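Local coordinates for protein oxaloacetate acetyl hydrolase (Cryphonectria parasitica, PDB 3LYE) that is a fungal hydrolase of the phosphoenolpyruvate phosphomutase family, built on a TIM-barrel fold that carries bound calcium, at residues H121-I126 / R168-Q173. Sequence-based numbering, arbitrary orientation.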
ATOM      1  N   HIS A 121     -19.423 -10.400   4.999  1.00  8.16           N
ATOM      2  CA  HIS A 121     -19.882 -10.969   6.269  1.00  9.34           C
ATOM      3  C   HIS A 121     -19.137 -10.309   7.426  1.00  8.95           C
ATOM      4  O   HIS A 121     -17.910 -10.131   7.413  1.00  9.32           O
ATOM      5  CB  HIS A 121     -19.898 -12.491   6.302  1.00  9.65           C
ATOM      6  CG  HIS A 121     -18.588 -13.191   6.107  1.00 10.24           C
ATOM      7  ND1 HIS A 121     -17.651 -13.340   7.107  1.00 10.98           N
ATOM      8  CD2 HIS A 121     -18.138 -13.919   5.059  1.00 10.13           C
ATOM      9  CE1 HIS A 121     -16.667 -14.108   6.661  1.00  9.97           C
ATOM     10  NE2 HIS A 121     -16.922 -14.449   5.413  1.00 10.12           N
ATOM     11  N   LEU A 122     -19.935  -9.981   8.444  1.00  9.45           N
ATOM     12  CA  LEU A 122     -19.522  -9.265   9.666  1.00  8.82           C
ATOM     13  C   LEU A 122     -19.951 -10.103  10.846  1.00 10.13           C
ATOM     14  O   LEU A 122     -21.123 -10.408  10.978  1.00 11.29           O
ATOM     15  CB  LEU A 122     -20.226  -7.900   9.620  1.00  9.53           C
ATOM     16  CG  LEU A 122     -20.089  -6.982  10.819  1.00  9.98           C
ATOM     17  CD1 LEU A 122     -18.645  -6.735  11.171  1.00 10.29           C
ATOM     18  CD2 LEU A 122     -20.790  -5.652  10.498  1.00  9.97           C
ATOM     19  N   GLU A 123     -18.997 -10.444  11.697  1.00 11.70           N
ATOM     20  CA  GLU A 123     -19.203 -11.324  12.817  1.00 11.57           C
ATOM     21  C   GLU A 123     -19.192 -10.738  14.189  1.00 14.41           C
ATOM     22  O   GLU A 123     -18.944  -9.550  14.383  1.00 14.87           O
ATOM     23  CB  GLU A 123     -18.142 -12.450  12.705  1.00 13.02           C
ATOM     24  CG  GLU A 123     -16.742 -11.990  13.078  1.00 14.27           C
ATOM     25  CD  GLU A 123     -15.616 -12.748  12.376  1.00 16.59           C
ATOM     26  OE1 GLU A 123     -14.511 -12.807  12.941  1.00 20.38           O
ATOM     27  OE2 GLU A 123     -15.809 -13.228  11.251  1.00 15.58           O
ATOM     28  N   ASP A 124     -19.536 -11.615  15.134  1.00 16.06           N
ATOM     29  CA  ASP A 124     -19.615 -11.284  16.545  1.00 16.94           C
ATOM     30  C   ASP A 124     -18.415 -11.703  17.370  1.00 18.50           C
ATOM     31  O   ASP A 124     -18.485 -11.660  18.584  1.00 20.45           O
ATOM     32  CB  ASP A 124     -20.937 -11.792  17.149  1.00 16.84           C
ATOM     33  CG  ASP A 124     -21.126 -13.292  17.021  1.00 17.85           C
ATOM     34  OD1 ASP A 124     -22.118 -13.769  17.603  1.00 19.92           O
ATOM     35  OD2 ASP A 124     -20.346 -13.950  16.295  1.00 18.89           O
ATOM     36  N   GLN A 125     -17.307 -12.087  16.743  1.00 19.51           N
ATOM     37  CA  GLN A 125     -16.134 -12.478  17.535  1.00 20.76           C
ATOM     38  C   GLN A 125     -15.416 -11.300  18.168  1.00 23.11           C
ATOM     39  O   GLN A 125     -15.601 -10.153  17.772  1.00 26.16           O
ATOM     40  CB  GLN A 125     -15.085 -13.121  16.644  1.00 23.07           C
ATOM     41  CG  GLN A 125     -15.468 -14.398  16.097  1.00 22.66           C
ATOM     42  CD  GLN A 125     -14.257 -15.151  15.557  1.00 27.70           C
ATOM     43  OE1 GLN A 125     -13.267 -15.355  16.241  1.00 33.94           O
ATOM     44  NE2 GLN A 125     -14.349 -15.559  14.335  1.00 24.52           N
ATOM     45  N   ILE A 126     -14.578 -11.577  19.156  1.00 22.52           N
ATOM     46  CA  ILE A 126     -13.830 -10.514  19.790  1.00 25.52           C
ATOM     47  C   ILE A 126     -12.830 -10.126  18.709  1.00 28.33           C
ATOM     48  O   ILE A 126     -12.433 -10.952  17.895  1.00 31.07           O
ATOM     49  CB  ILE A 126     -13.164 -10.985  21.086  1.00 28.42           C
ATOM     50  CG1 ILE A 126     -14.169 -10.844  22.214  1.00 28.79           C
ATOM     51  CG2 ILE A 126     -11.917 -10.195  21.393  1.00 31.85           C
ATOM     52  CD1 ILE A 126     -15.357 -11.665  21.993  1.00 30.42           C
ATOM     53  N   ARG A 168     -22.890 -12.608  10.415  1.00 12.07           N
ATOM     54  CA  ARG A 168     -22.322 -13.882  10.852  1.00 13.43           C
ATOM     55  C   ARG A 168     -22.261 -13.969  12.372  1.00 13.67           C
ATOM     56  O   ARG A 168     -21.915 -12.990  13.032  1.00 14.98           O
ATOM     57  CB  ARG A 168     -20.880 -14.017  10.323  1.00 12.18           C
ATOM     58  CG  ARG A 168     -20.070 -15.140  10.977  1.00 13.72           C
ATOM     59  CD  ARG A 168     -18.763 -15.343  10.266  1.00 14.57           C
ATOM     60  NE  ARG A 168     -17.831 -16.045  11.123  1.00 15.95           N
ATOM     61  CZ  ARG A 168     -16.679 -16.549  10.708  1.00 17.67           C
ATOM     62  NH1 ARG A 168     -16.344 -16.478   9.431  1.00 18.84           N
ATOM     63  NH2 ARG A 168     -15.869 -17.148  11.565  1.00 20.18           N
ATOM     64  N   THR A 169     -22.613 -15.142  12.899  1.00 14.33           N
ATOM     65  CA  THR A 169     -22.534 -15.380  14.319  1.00 15.46           C
ATOM     66  C   THR A 169     -21.675 -16.625  14.509  1.00 17.34           C
ATOM     67  O   THR A 169     -21.880 -17.670  13.884  1.00 19.29           O
ATOM     68  CB  THR A 169     -23.870 -15.517  15.090  1.00 16.76           C
ATOM     69  OG1 THR A 169     -23.580 -15.779  16.470  1.00 18.63           O
ATOM     70  CG2 THR A 169     -24.729 -16.599  14.580  1.00 16.20           C
ATOM     71  N   ASP A 170     -20.730 -16.467  15.412  1.00 18.19           N
ATOM     72  CA  ASP A 170     -19.796 -17.503  15.802  1.00 17.91           C
ATOM     73  C   ASP A 170     -20.150 -17.978  17.214  1.00 19.34           C
ATOM     74  O   ASP A 170     -19.337 -18.612  17.869  1.00 22.61           O
ATOM     75  CB  ASP A 170     -18.398 -16.909  15.840  1.00 17.87           C
ATOM     76  CG  ASP A 170     -17.801 -16.774  14.471  1.00 21.97           C
ATOM     77  OD1 ASP A 170     -17.441 -17.817  13.907  1.00 23.84           O
ATOM     78  OD2 ASP A 170     -17.694 -15.646  13.960  1.00 21.46           O
ATOM     79  N   ALA A 171     -21.373 -17.701  17.662  1.00 18.46           N
ATOM     80  CA  ALA A 171     -21.810 -18.085  19.005  1.00 19.05           C
ATOM     81  C   ALA A 171     -22.216 -19.544  19.260  1.00 21.83           C
ATOM     82  O   ALA A 171     -22.433 -19.910  20.413  1.00 23.66           O
ATOM     83  CB  ALA A 171     -22.990 -17.192  19.422  1.00 18.83           C
ATOM     84  N   LEU A 172     -22.326 -20.379  18.237  1.00 21.46           N
ATOM     85  CA  LEU A 172     -22.744 -21.764  18.470  1.00 23.22           C
ATOM     86  C   LEU A 172     -21.992 -22.556  19.523  1.00 25.44           C
ATOM     87  O   LEU A 172     -22.603 -23.134  20.412  1.00 27.37           O
ATOM     88  CB  LEU A 172     -22.768 -22.553  17.164  1.00 24.99           C
ATOM     89  CG  LEU A 172     -23.407 -23.938  17.245  1.00 26.96           C
ATOM     90  CD1 LEU A 172     -24.909 -23.862  17.483  1.00 27.83           C
ATOM     91  CD2 LEU A 172     -23.125 -24.693  15.968  1.00 27.31           C
ATOM     92  N   GLN A 173     -20.674 -22.554  19.432  1.00 27.37           N
ATOM     93  CA  GLN A 173     -19.835 -23.296  20.365  1.00 32.20           C
ATOM     94  C   GLN A 173     -19.969 -22.878  21.822  1.00 33.08           C
ATOM     95  O   GLN A 173     -20.224 -23.706  22.698  1.00 36.34           O
ATOM     96  CB  GLN A 173     -18.382 -23.121  19.921  1.00 36.39           C
ATOM     97  CG  GLN A 173     -17.342 -23.979  20.614  1.00 40.91           C
ATOM     98  CD  GLN A 173     -15.966 -23.771  20.003  1.00 45.94           C
ATOM     99  OE1 GLN A 173     -14.965 -24.271  20.512  1.00 49.49           O
ATOM    100  NE2 GLN A 173     -15.912 -23.009  18.904  1.00 46.53           N
TER
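R168 lies alongside E123 where neighbouring parallel strands 119-122 and 164-169 run out at the end of the barrel that holds a calcium ion. R168 N donates a hydrogen bond to L122 O at 2.9 Å, one of the links between the strands. The R168 side chain is extended, with CG anti to the backbone N (chi1 166°), which lays it along E123. Its CB lies beside L122 O. CG and CD run along E123 CB. NE and CZ sit under E123 OE2, which stands 3.4 Å above the centre of the guanidinium. No N-H points at that oxygen, so this salt bridge is one of charge alone. NE and NH2 instead grip D170 side-on, each 2.9 Å from its own oxygen, OD2 and OD1. NH1 passes H121 CE1, and NH2 lies near Q125 NE2, which gives D170 OD2 a weak bond. D124 ties its loop to the end of strand 164-169 and the turn after it. Its OD1 accepts from T169 OG1 at 2.7 Å, and its OD2 takes D170 N on the syn lone pair. K137 makes a salt bridge to D170 OD1, and R183 one to D124 OD1. D170 OD2 lies close to the carboxylates of E123 and D124, and R168, K137 and R183 probably offset the repulsion.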